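Putative endonuclease/exonuclease/phosphatase family protein (Bacteroides thetaiotaomicron, PDB 3MPR) probably acts as a metal-dependent nuclease or related phosphoester hydrolase of the DNase I-like endonuclease/exonuclease/phosphatase family. Local coordinates at residues Ser11-Asn16 and Thr49-Leu54; Lys80-Ala85 and Asn140-His145; Phe44-Thr49 and Ser84-Arg89; Gly29-Val34 and Thr276-Phe281. One frame throughout, in Å; residues are numbered along the deposited sequence.

From the N terminus, the end of strand 5-13, within 11-16, meets 49-54 in contact 1 and closes a loop made largely of helix. Contact 3 uses strand 46-50, on which 49-54 also begins, shares Thr49, and joins that strand to strand 86-89; since its segments alternate with those of contact 1, the two cross, and together they set three neighbouring strands in one sheet. Contact 2 opens where contact 3 ends, sharing Ser84 and Ala85, and ties that sheet to strand 135-142 of the second one. Contact 4 makes the longest closure, from helix 28-41 to the loop 276-281. It crosses contact 1 and encloses contacts 2 and 3.

Contact 1: Ser11-Asn16 and Thr49-Leu54; sequences SYNLRN and TQECFL
Glu51 OE1 is gripped twice by the segment 11-16. The backbone N of Asn16 reaches it at 2.9 Å on the anti side of the carboxylate, and Arg15 NH1 comes to its syn lone pair at 3.3 Å, completing a salt bridge. The guanidinium stands steeply against the carboxylate, its plane turned by 69°, and its NE has a stronger partner in Asp21. Glu51 OE2 takes an N-H from Asn13 ND2 at 2.9 Å; the donor sits above the carboxylate plane, whereas OE2 lies close to the plane of the amide. That amide is held from turning at its other end, where Asn13 OD1 accepts from Arg15 N at 2.8 Å in an Asx turn. CG beside the backbone N (chi1 -67°) and an extended chain beyond carry the carboxylate to these donors.

Behind these groups the parallel strands 5-13 and 46-50 pair Tyr12 with Thr49 and Asn13 with Gln50, and Leu14 N donates to Gln50 O at 3.1 Å as the strands end. Leu14 CD1 rests 3.8 Å from Cys52 SG, on the side covered by helices 28-41 and 54-63. The Gln50 amide has its main partner in Asn140.

An alanine at Glu51 would probably leave Asn16 N and Arg15 NH1 without this acceptor, leave Asn13 ND2 with Asp178 but no Glu51 OE2, and cost the protein a magnesium ligand. Glu51 is a magnesium-binding residue of this protein; with no metal on this chain, its carboxylate is held by three donors at the strand ends, consistent with a group positioned by its neighbours before metal binds.

Contact 2: Lys80-Ala85 and Asn140-His145; sequences KGEHSA and NLHMDH
The carboxylate of Glu82 and the imidazole of His142 approach obliquely, their planes 26° apart, with OE1 4.1 Å from ND1. A water fills the step between them: it lies in the ring plane at the edge of His142, 2.8 Å from ND1, and donates to Glu82 OE1 at 2.9 Å. His142 CG, anti to the backbone N (chi1 -175°), carries the ring toward loop 80-85.

In the two-sheet sandwich of the DNase I-like fold, this contact bridges the sheets. Strand 135-142 belongs to one of them, and the loop 80-85 runs into strand 86-89 of the other. Glu82 also touches the magnesium-binding Glu51, so the water-linked pair borders the metal site.

Deeper in, Ser84 points its CB at strand 135-142, 3.5 Å from Asn140 O, while its OG lies 3.6 Å from Leu141 CA and is hydrogen-bonded to Ile121 O. The Asn140 amide works as a buried junction: OD1 is taken by Thr176 and by Gln50 NE2, which fixes the way the group is turned, and ND2 reaches Thr49 O. Across the two segments the link is weak, a bent bond of 2.9 Å from Asn140 ND2 to Ser84 O, with 148° at the hydrogen.

Contact 3: Phe44-Thr49 and Ser84-Arg89; sequences FDIFGT and SAIFYR
Phe87 CB is the bump that presses on Phe47, standing 3.6 Å from the centre of its ring and over one face. The two rings are nearly parallel, 11° apart, but displaced so that little of one lies over the other, with centroids 5.2 Å apart. Phe44 CD2 covers the opposite face of Phe47 toward the rim, so this ring is wedged between two phenylalanines. Its CG, set between the backbone N and the carbonyl carbon (chi1 59°), brings the ring over the neighbouring strand. Next to it Thr49 CG2 meets Phe87 CD1 at 3.7 Å, crossing at about a right angle. An alanine at Phe47 would probably open a gap between Phe87 CB and Phe44, and leave the Phe87 ring less firmly fixed on this side.

On the other face of the sheet, Ile46 is the knob: CG1 touches Ile86 CG2 at 3.8 Å, and CD1 leans on Tyr88 CB. Gly48 lies beside Ile86 with no side chain of its own, and the amide carbon of Asn140 packs directly against its CA.

Along the backbone, Phe47 and Phe87 form the hydrogen-bonded pair, flanked by the non-hydrogen-bonded pairs Ile46-Tyr88 and Gly48-Ile86. At one end Ala85 O is gripped twice by Thr49, by N at 2.9 Å and by OG1 at 2.7 Å.

Leu57 and Met60 of helix 54-63 cover Phe87, while Phe138 of the second sheet packs on Ile46 and Ile86. A sheet clad by helices on one face and by another sheet on the other is the layering of the DNase I-like alpha/beta sandwich.

Contact 4: Gly29-Val34 and Thr276-Phe281; sequences GQRYPV and TPSDHF
Arg31 NH1 donates to Pro277 O at 2.8 Å, a straight bond (165° at the hydrogen) that lies in the plane of the guanidinium and also in that of the carbonyl. It joins helix 28-41, on the flank of the DNase I-like sandwich, to the loop between strands 272-275 and 283-289. That loop carries Ser278, Asp279 and His280, the Ser-Asp-His sequence familiar in this family.

Arg31 NH1 also reaches Leu14 O, NH2 takes Arg15 O and NE takes Asp26 O, so backbone carbonyls from several loops hold the guanidinium in one orientation. The aliphatic part of Arg31 passes close by the same acceptor, CD being 3.2 Å from Pro277 O.

Apolar contact is confined to Val34 and the proline ring, which cross at about a right angle with CG1 3.8 Å from Pro277 CG. Val34 is packed as well by Leu210 of the second subunit.

Ser278 OG bonds from the loop to Asn13 O of strand 5-13. Thr276 OG1, which also meets Asn215 OD1, donates to Ser278 O at 2.8 Å from above the carbonyl plane. Side chain to side chain, His280 ND1 donates to Asp279 OD1 at 3.2 Å, the donor 64° out of the carboxylate plane.

Contact 1: Ser11-Asn16 and Thr49-Leu54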
# COMPACT_ATOMS: atom_id res chain seq x y z
N SER A 11 0.93 -7.59 -10.90
CA SER A 11 0.47 -7.53 -12.28
C SER A 11 -0.15 -6.14 -12.43
O SER A 11 -0.97 -5.73 -11.62
CB SER A 11 -0.58 -8.61 -12.54
OG SER A 11 -1.00 -8.57 -13.91
N TYR A 12 0.25 -5.41 -13.46
CA TYR A 12 -0.23 -4.03 -13.59
C TYR A 12 -0.33 -3.66 -15.06
O TYR A 12 0.69 -3.56 -15.75
CB TYR A 12 0.76 -3.09 -12.91
CG TYR A 12 0.21 -1.73 -12.51
CD1 TYR A 12 -1.10 -1.36 -12.77
CD2 TYR A 12 1.03 -0.82 -11.85
CE1 TYR A 12 -1.59 -0.12 -12.38
CE2 TYR A 12 0.54 0.44 -11.45
CZ TYR A 12 -0.76 0.78 -11.72
OH TYR A 12 -1.23 2.02 -11.33
N ASN A 13 -1.56 -3.45 -15.53
CA ASN A 13 -1.77 -2.94 -16.88
C ASN A 13 -1.57 -1.42 -16.87
O ASN A 13 -2.35 -0.70 -16.26
CB ASN A 13 -3.17 -3.30 -17.36
CG ASN A 13 -3.45 -2.78 -18.76
OD1 ASN A 13 -2.95 -1.74 -19.17
ND2 ASN A 13 -4.26 -3.53 -19.52
N LEU A 14 -0.52 -0.96 -17.54
CA LEU A 14 -0.09 0.44 -17.43
C LEU A 14 -0.81 1.36 -18.42
O LEU A 14 -0.63 2.59 -18.38
CB LEU A 14 1.43 0.55 -17.59
CG LEU A 14 2.27 -0.31 -16.62
CD1 LEU A 14 3.71 0.17 -16.60
CD2 LEU A 14 1.68 -0.30 -15.22
N ARG A 15 -1.61 0.77 -19.29
CA ARG A 15 -2.40 1.51 -20.29
C ARG A 15 -1.53 2.12 -21.40
O ARG A 15 -0.66 2.96 -21.16
CB ARG A 15 -3.26 2.58 -19.62
CG ARG A 15 -4.17 3.35 -20.58
CD ARG A 15 -5.09 2.38 -21.32
NE ARG A 15 -6.08 3.06 -22.16
CZ ARG A 15 -6.75 2.46 -23.13
NH1 ARG A 15 -6.53 1.17 -23.38
NH2 ARG A 15 -7.64 3.13 -23.86
N ASN A 16 -1.77 1.69 -22.63
CA ASN A 16 -0.97 2.18 -23.74
C ASN A 16 -1.08 3.71 -23.86
O ASN A 16 -2.14 4.29 -23.62
CB ASN A 16 -1.39 1.51 -25.05
CG ASN A 16 -2.72 2.00 -25.56
OD1 ASN A 16 -3.75 1.38 -25.34
ND2 ASN A 16 -2.70 3.14 -26.23
N THR A 49 3.73 -6.34 -16.69
CA THR A 49 3.00 -5.18 -17.17
C THR A 49 2.30 -5.50 -18.48
O THR A 49 2.70 -6.42 -19.20
CB THR A 49 3.94 -3.99 -17.41
OG1 THR A 49 4.85 -4.31 -18.48
CG2 THR A 49 4.71 -3.64 -16.14
N GLN A 50 1.26 -4.75 -18.81
CA GLN A 50 0.62 -4.90 -20.11
C GLN A 50 0.43 -3.54 -20.77
O GLN A 50 0.39 -2.50 -20.10
CB GLN A 50 -0.70 -5.67 -20.00
CG GLN A 50 -0.59 -7.00 -19.25
CD GLN A 50 -0.66 -6.86 -17.74
OE1 GLN A 50 -1.45 -6.07 -17.20
NE2 GLN A 50 0.16 -7.64 -17.03
N GLU A 51 0.35 -3.57 -22.10
CA GLU A 51 0.01 -2.42 -22.95
C GLU A 51 1.11 -1.41 -23.27
O GLU A 51 0.87 -0.46 -23.99
CB GLU A 51 -1.22 -1.68 -22.43
CG GLU A 51 -2.50 -2.49 -22.54
CD GLU A 51 -3.76 -1.64 -22.47
OE1 GLU A 51 -3.73 -0.45 -22.87
OE2 GLU A 51 -4.80 -2.19 -22.04
N CYS A 52 2.32 -1.60 -22.75
CA CYS A 52 3.36 -0.61 -22.99
C CYS A 52 3.95 -0.68 -24.40
O CYS A 52 4.36 -1.74 -24.84
CB CYS A 52 4.50 -0.77 -22.00
SG CYS A 52 4.08 -0.20 -20.34
N PHE A 53 4.03 0.46 -25.06
CA PHE A 53 4.85 0.56 -26.25
C PHE A 53 6.29 0.71 -25.77
O PHE A 53 6.53 0.99 -24.61
CB PHE A 53 4.42 1.75 -27.11
CG PHE A 53 3.07 1.59 -27.74
CD1 PHE A 53 2.88 0.66 -28.74
CD2 PHE A 53 2.01 2.38 -27.35
CE1 PHE A 53 1.64 0.50 -29.33
CE2 PHE A 53 0.77 2.23 -27.94
CZ PHE A 53 0.58 1.29 -28.93
N LEU A 54 7.25 0.51 -26.66
CA LEU A 54 8.64 0.55 -26.23
C LEU A 54 9.00 1.87 -25.55
O LEU A 54 9.76 1.89 -24.59
CB LEU A 54 9.59 0.28 -27.41
CG LEU A 54 11.09 0.34 -27.11
CD1 LEU A 54 11.49 -0.67 -26.05
CD2 LEU A 54 11.91 0.14 -28.39
O HOH W 1 -2.68 -6.69 -14.84

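Contact 2: Lys80-Ala85 and Asn140-His145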
# COMPACT_ATOMS: atom_id res chain seq x y z
N LYS A 80 8.02 -3.23 -32.19
CA LYS A 80 6.71 -2.73 -32.57
C LYS A 80 5.55 -3.32 -31.78
O LYS A 80 5.48 -4.52 -31.57
CB LYS A 80 6.46 -2.95 -34.07
CG LYS A 80 7.23 -1.98 -34.96
CD LYS A 80 6.83 -2.12 -36.42
CE LYS A 80 7.53 -1.07 -37.28
NZ LYS A 80 9.01 -1.08 -37.08
N GLY A 81 4.62 -2.45 -31.37
CA GLY A 81 3.40 -2.89 -30.73
C GLY A 81 3.47 -2.88 -29.20
O GLY A 81 4.48 -2.52 -28.61
N GLU A 82 2.37 -3.30 -28.57
CA GLU A 82 2.33 -3.39 -27.11
C GLU A 82 3.17 -4.56 -26.64
O GLU A 82 3.39 -5.52 -27.38
CB GLU A 82 0.90 -3.57 -26.65
CG GLU A 82 -0.01 -2.42 -27.07
CD GLU A 82 -1.38 -2.52 -26.45
OE1 GLU A 82 -1.64 -3.49 -25.70
OE2 GLU A 82 -2.21 -1.63 -26.72
N HIS A 83 3.65 -4.48 -25.40
CA HIS A 83 4.45 -5.54 -24.79
C HIS A 83 3.70 -6.16 -23.62
O HIS A 83 2.79 -5.55 -23.04
CB HIS A 83 5.77 -4.98 -24.25
CG HIS A 83 6.70 -4.45 -25.29
ND1 HIS A 83 6.41 -3.33 -26.05
CD2 HIS A 83 7.94 -4.85 -25.68
CE1 HIS A 83 7.42 -3.09 -26.87
NE2 HIS A 83 8.37 -3.99 -26.66
N SER A 84 4.11 -7.38 -23.29
CA SER A 84 3.81 -8.00 -22.00
C SER A 84 5.10 -7.99 -21.19
O SER A 84 5.57 -9.03 -20.72
CB SER A 84 3.31 -9.43 -22.21
OG SER A 84 2.07 -9.42 -22.91
N ALA A 85 5.69 -6.81 -21.02
CA ALA A 85 7.02 -6.73 -20.44
C ALA A 85 7.03 -7.08 -18.95
O ALA A 85 6.13 -6.69 -18.22
CB ALA A 85 7.62 -5.36 -20.66
N ASN A 140 3.89 -13.67 -18.25
CA ASN A 140 3.03 -12.49 -18.26
C ASN A 140 2.37 -12.35 -19.63
O ASN A 140 3.02 -12.56 -20.64
CB ASN A 140 3.88 -11.26 -17.92
CG ASN A 140 3.09 -9.98 -17.93
OD1 ASN A 140 2.00 -9.90 -17.34
ND2 ASN A 140 3.63 -8.96 -18.59
N LEU A 141 1.08 -12.01 -19.66
CA LEU A 141 0.37 -11.94 -20.93
C LEU A 141 -0.79 -10.96 -20.89
O LEU A 141 -1.13 -10.41 -19.84
CB LEU A 141 -0.14 -13.34 -21.35
CG LEU A 141 -1.09 -14.10 -20.42
CD1 LEU A 141 -2.51 -13.52 -20.45
CD2 LEU A 141 -1.15 -15.57 -20.80
N HIS A 142 -1.40 -10.76 -22.05
CA HIS A 142 -2.58 -9.94 -22.20
C HIS A 142 -3.46 -10.64 -23.22
O HIS A 142 -3.08 -10.74 -24.39
CB HIS A 142 -2.19 -8.54 -22.69
CG HIS A 142 -3.34 -7.58 -22.76
ND1 HIS A 142 -3.17 -6.24 -23.02
CD2 HIS A 142 -4.67 -7.77 -22.60
CE1 HIS A 142 -4.35 -5.64 -23.02
NE2 HIS A 142 -5.28 -6.55 -22.77
N MSE A 143 -4.59 -11.15 -22.77
CA MSE A 143 -5.49 -11.97 -23.58
C MSE A 143 -6.29 -11.15 -24.61
O MSE A 143 -6.41 -9.93 -24.49
CB MSE A 143 -6.48 -12.69 -22.67
CG MSE A 143 -5.88 -13.72 -21.73
SE MSE A 143 -5.35 -15.29 -22.77
CE MSE A 143 -5.74 -16.67 -21.46
N ASP A 144 -6.84 -11.83 -25.62
CA ASP A 144 -7.64 -11.14 -26.62
C ASP A 144 -9.04 -10.88 -26.06
O ASP A 144 -9.57 -11.69 -25.30
CB ASP A 144 -7.73 -11.96 -27.91
CG ASP A 144 -8.31 -11.17 -29.06
OD1 ASP A 144 -9.47 -11.43 -29.45
OD2 ASP A 144 -7.62 -10.28 -29.56
N HIS A 145 -9.65 -9.76 -26.44
CA HIS A 145 -10.96 -9.40 -25.88
C HIS A 145 -12.13 -10.02 -26.63
O HIS A 145 -13.22 -10.16 -26.08
CB HIS A 145 -11.12 -7.88 -25.79
CG HIS A 145 -10.97 -7.19 -27.11
ND1 HIS A 145 -9.82 -7.28 -27.87
CD2 HIS A 145 -11.82 -6.39 -27.80
CE1 HIS A 145 -9.97 -6.57 -28.97
NE2 HIS A 145 -11.17 -6.01 -28.95
O HOH W 2 -0.60 -5.53 -23.94

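Contact 3: Phe44-Thr49 and Ser84-Arg89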
# COMPACT_ATOMS: atom_id res chain seq x y z
N PHE A 44 7.59 -3.80 -5.28
CA PHE A 44 7.44 -4.89 -6.24
C PHE A 44 8.84 -5.47 -6.57
O PHE A 44 9.70 -4.76 -7.10
CB PHE A 44 6.79 -4.43 -7.56
CG PHE A 44 5.39 -3.87 -7.44
CD1 PHE A 44 4.68 -3.89 -6.24
CD2 PHE A 44 4.77 -3.33 -8.57
CE1 PHE A 44 3.39 -3.36 -6.17
CE2 PHE A 44 3.47 -2.82 -8.51
CZ PHE A 44 2.78 -2.83 -7.30
N ASP A 45 9.08 -6.74 -6.26
CA ASP A 45 10.35 -7.36 -6.63
C ASP A 45 10.38 -7.65 -8.12
O ASP A 45 11.40 -7.48 -8.78
CB ASP A 45 10.53 -8.69 -5.89
CG ASP A 45 10.74 -8.51 -4.40
OD1 ASP A 45 11.19 -7.42 -3.97
OD2 ASP A 45 10.45 -9.46 -3.66
N ILE A 46 9.26 -8.13 -8.62
CA ILE A 46 9.12 -8.48 -10.02
C ILE A 46 7.66 -8.34 -10.40
O ILE A 46 6.78 -8.74 -9.65
CB ILE A 46 9.65 -9.91 -10.27
CG1 ILE A 46 9.36 -10.35 -11.70
CG2 ILE A 46 9.07 -10.88 -9.27
CD1 ILE A 46 10.30 -11.45 -12.15
N PHE A 47 7.38 -7.74 -11.55
CA PHE A 47 5.99 -7.54 -11.93
C PHE A 47 5.79 -7.61 -13.44
O PHE A 47 6.66 -7.23 -14.20
CB PHE A 47 5.42 -6.23 -11.35
CG PHE A 47 6.15 -4.97 -11.76
CD1 PHE A 47 7.35 -4.61 -11.17
CD2 PHE A 47 5.59 -4.09 -12.68
CE1 PHE A 47 8.00 -3.43 -11.53
CE2 PHE A 47 6.23 -2.92 -13.04
CZ PHE A 47 7.43 -2.58 -12.45
N GLY A 48 4.63 -8.13 -13.84
CA GLY A 48 4.22 -8.18 -15.22
C GLY A 48 3.45 -6.92 -15.53
O GLY A 48 2.65 -6.44 -14.72
N THR A 49 3.73 -6.34 -16.69
CA THR A 49 3.00 -5.18 -17.17
C THR A 49 2.30 -5.50 -18.48
O THR A 49 2.70 -6.42 -19.20
CB THR A 49 3.94 -3.99 -17.41
OG1 THR A 49 4.85 -4.31 -18.48
CG2 THR A 49 4.71 -3.64 -16.14
N SER A 84 4.11 -7.38 -23.29
CA SER A 84 3.81 -8.00 -22.00
C SER A 84 5.10 -7.99 -21.19
O SER A 84 5.57 -9.03 -20.72
CB SER A 84 3.31 -9.43 -22.21
OG SER A 84 2.07 -9.42 -22.91
N ALA A 85 5.69 -6.81 -21.02
CA ALA A 85 7.02 -6.73 -20.44
C ALA A 85 7.03 -7.08 -18.95
O ALA A 85 6.13 -6.69 -18.22
CB ALA A 85 7.62 -5.36 -20.66
N ILE A 86 8.07 -7.80 -18.52
CA ILE A 86 8.27 -8.13 -17.10
C ILE A 86 9.41 -7.29 -16.54
O ILE A 86 10.50 -7.27 -17.11
CB ILE A 86 8.58 -9.64 -16.93
CG1 ILE A 86 7.40 -10.49 -17.42
CG2 ILE A 86 8.93 -9.99 -15.47
CD1 ILE A 86 7.78 -11.96 -17.74
N PHE A 87 9.15 -6.56 -15.45
CA PHE A 87 10.16 -5.76 -14.78
C PHE A 87 10.63 -6.49 -13.54
O PHE A 87 9.84 -7.17 -12.88
CB PHE A 87 9.58 -4.39 -14.36
CG PHE A 87 9.46 -3.39 -15.48
CD1 PHE A 87 8.43 -3.48 -16.40
CD2 PHE A 87 10.36 -2.34 -15.59
CE1 PHE A 87 8.32 -2.57 -17.43
CE2 PHE A 87 10.25 -1.42 -16.61
CZ PHE A 87 9.22 -1.54 -17.53
N TYR A 88 11.91 -6.36 -13.20
CA TYR A 88 12.44 -7.03 -12.01
C TYR A 88 13.61 -6.26 -11.43
O TYR A 88 14.25 -5.48 -12.14
CB TYR A 88 12.85 -8.47 -12.34
CG TYR A 88 14.00 -8.52 -13.31
CD1 TYR A 88 13.80 -8.30 -14.66
CD2 TYR A 88 15.30 -8.77 -12.87
CE1 TYR A 88 14.86 -8.33 -15.56
CE2 TYR A 88 16.36 -8.80 -13.76
CZ TYR A 88 16.12 -8.58 -15.11
OH TYR A 88 17.15 -8.60 -16.02
N ARG A 89 13.86 -6.44 -10.14
CA ARG A 89 15.00 -5.78 -9.48
C ARG A 89 16.27 -6.51 -9.83
O ARG A 89 16.40 -7.69 -9.54
CB ARG A 89 14.83 -5.80 -7.96
CG ARG A 89 13.78 -4.84 -7.46
CD ARG A 89 13.91 -4.65 -5.97
NE ARG A 89 15.21 -4.10 -5.61
CZ ARG A 89 15.46 -3.56 -4.42
NH1 ARG A 89 14.50 -3.49 -3.51
NH2 ARG A 89 16.67 -3.08 -4.14
O HOH W 3 11.44 -4.66 -3.76
O HOH W 4 4.01 -3.88 -21.21

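Contact 4: Gly29-Val34 and Thr276-Phe281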
# COMPACT_ATOMS: atom_id res chain seq x y z
N GLY A 29 2.28 10.84 -19.79
CA GLY A 29 3.34 11.64 -19.20
C GLY A 29 3.05 12.11 -17.79
O GLY A 29 3.95 12.24 -16.97
N GLN A 30 1.77 12.34 -17.51
CA GLN A 30 1.32 12.73 -16.18
C GLN A 30 1.22 11.53 -15.24
O GLN A 30 1.49 11.64 -14.04
CB GLN A 30 -0.03 13.45 -16.32
CG GLN A 30 -0.74 13.77 -15.03
CD GLN A 30 -1.98 14.62 -15.25
OE1 GLN A 30 -1.88 15.81 -15.53
NE2 GLN A 30 -3.16 14.01 -15.10
N ARG A 31 0.84 10.37 -15.79
CA ARG A 31 0.50 9.18 -14.99
C ARG A 31 1.71 8.38 -14.55
O ARG A 31 1.77 7.91 -13.42
CB ARG A 31 -0.36 8.21 -15.80
CG ARG A 31 -1.72 8.71 -16.19
CD ARG A 31 -2.59 7.58 -16.71
NE ARG A 31 -2.23 7.05 -18.02
CZ ARG A 31 -1.62 5.88 -18.21
NH1 ARG A 31 -1.28 5.12 -17.16
NH2 ARG A 31 -1.35 5.46 -19.45
N TYR A 32 2.65 8.18 -15.46
CA TYR A 32 3.70 7.19 -15.22
C TYR A 32 4.64 7.49 -14.05
O TYR A 32 5.10 6.57 -13.39
CB TYR A 32 4.44 6.81 -16.52
CG TYR A 32 5.69 7.61 -16.86
CD1 TYR A 32 6.88 7.41 -16.17
CD2 TYR A 32 5.68 8.53 -17.90
CE1 TYR A 32 8.02 8.14 -16.49
CE2 TYR A 32 6.81 9.26 -18.22
CZ TYR A 32 7.97 9.06 -17.52
OH TYR A 32 9.09 9.78 -17.87
N PRO A 33 4.90 8.78 -13.77
CA PRO A 33 5.73 9.02 -12.59
C PRO A 33 5.05 8.50 -11.32
O PRO A 33 5.74 8.03 -10.42
CB PRO A 33 5.87 10.54 -12.57
CG PRO A 33 5.74 10.94 -14.03
CD PRO A 33 4.66 10.01 -14.54
N VAL A 34 3.73 8.57 -11.26
CA VAL A 34 2.98 8.02 -10.11
C VAL A 34 3.03 6.49 -10.10
O VAL A 34 3.26 5.86 -9.05
CB VAL A 34 1.50 8.50 -10.13
CG1 VAL A 34 0.75 8.01 -8.89
CG2 VAL A 34 1.45 10.03 -10.20
N THR A 276 -6.74 8.04 -11.47
CA THR A 276 -6.12 6.75 -11.21
C THR A 276 -4.83 6.67 -12.05
O THR A 276 -4.80 7.15 -13.18
CB THR A 276 -7.06 5.58 -11.56
OG1 THR A 276 -7.47 5.69 -12.93
CG2 THR A 276 -8.28 5.61 -10.65
N PRO A 277 -3.76 6.11 -11.47
CA PRO A 277 -2.47 6.06 -12.18
C PRO A 277 -2.56 5.24 -13.47
O PRO A 277 -1.84 5.54 -14.41
CB PRO A 277 -1.55 5.38 -11.16
CG PRO A 277 -2.15 5.74 -9.83
CD PRO A 277 -3.64 5.72 -10.06
N SER A 278 -3.43 4.24 -13.52
CA SER A 278 -3.75 3.58 -14.78
C SER A 278 -5.23 3.24 -14.79
O SER A 278 -5.91 3.47 -13.80
CB SER A 278 -2.92 2.31 -14.99
OG SER A 278 -3.29 1.71 -16.22
N ASP A 279 -5.74 2.71 -15.89
CA ASP A 279 -7.15 2.34 -15.91
C ASP A 279 -7.40 0.95 -15.33
O ASP A 279 -8.54 0.47 -15.29
CB ASP A 279 -7.81 2.55 -17.28
CG ASP A 279 -7.30 1.60 -18.34
OD1 ASP A 279 -6.21 1.02 -18.16
OD2 ASP A 279 -8.01 1.45 -19.36
N HIS A 280 -6.34 0.31 -14.84
CA HIS A 280 -6.50 -0.82 -13.92
C HIS A 280 -5.87 -0.45 -12.57
O HIS A 280 -5.07 0.49 -12.48
CB HIS A 280 -5.80 -2.07 -14.43
CG HIS A 280 -6.36 -2.62 -15.71
ND1 HIS A 280 -6.39 -1.91 -16.89
CD2 HIS A 280 -6.89 -3.83 -15.99
CE1 HIS A 280 -6.92 -2.66 -17.84
NE2 HIS A 280 -7.23 -3.83 -17.32
N PHE A 281 -6.21 -1.20 -11.53
CA PHE A 281 -5.45 -1.16 -10.29
C PHE A 281 -4.39 -2.25 -10.33
O PHE A 281 -4.66 -3.33 -10.84
CB PHE A 281 -6.36 -1.39 -9.09
CG PHE A 281 -7.39 -0.32 -8.91
CD1 PHE A 281 -7.02 1.00 -8.79
CD2 PHE A 281 -8.74 -0.64 -8.85
CE1 PHE A 281 -7.96 1.99 -8.62
CE2 PHE A 281 -9.69 0.35 -8.68
CZ PHE A 281 -9.29 1.67 -8.57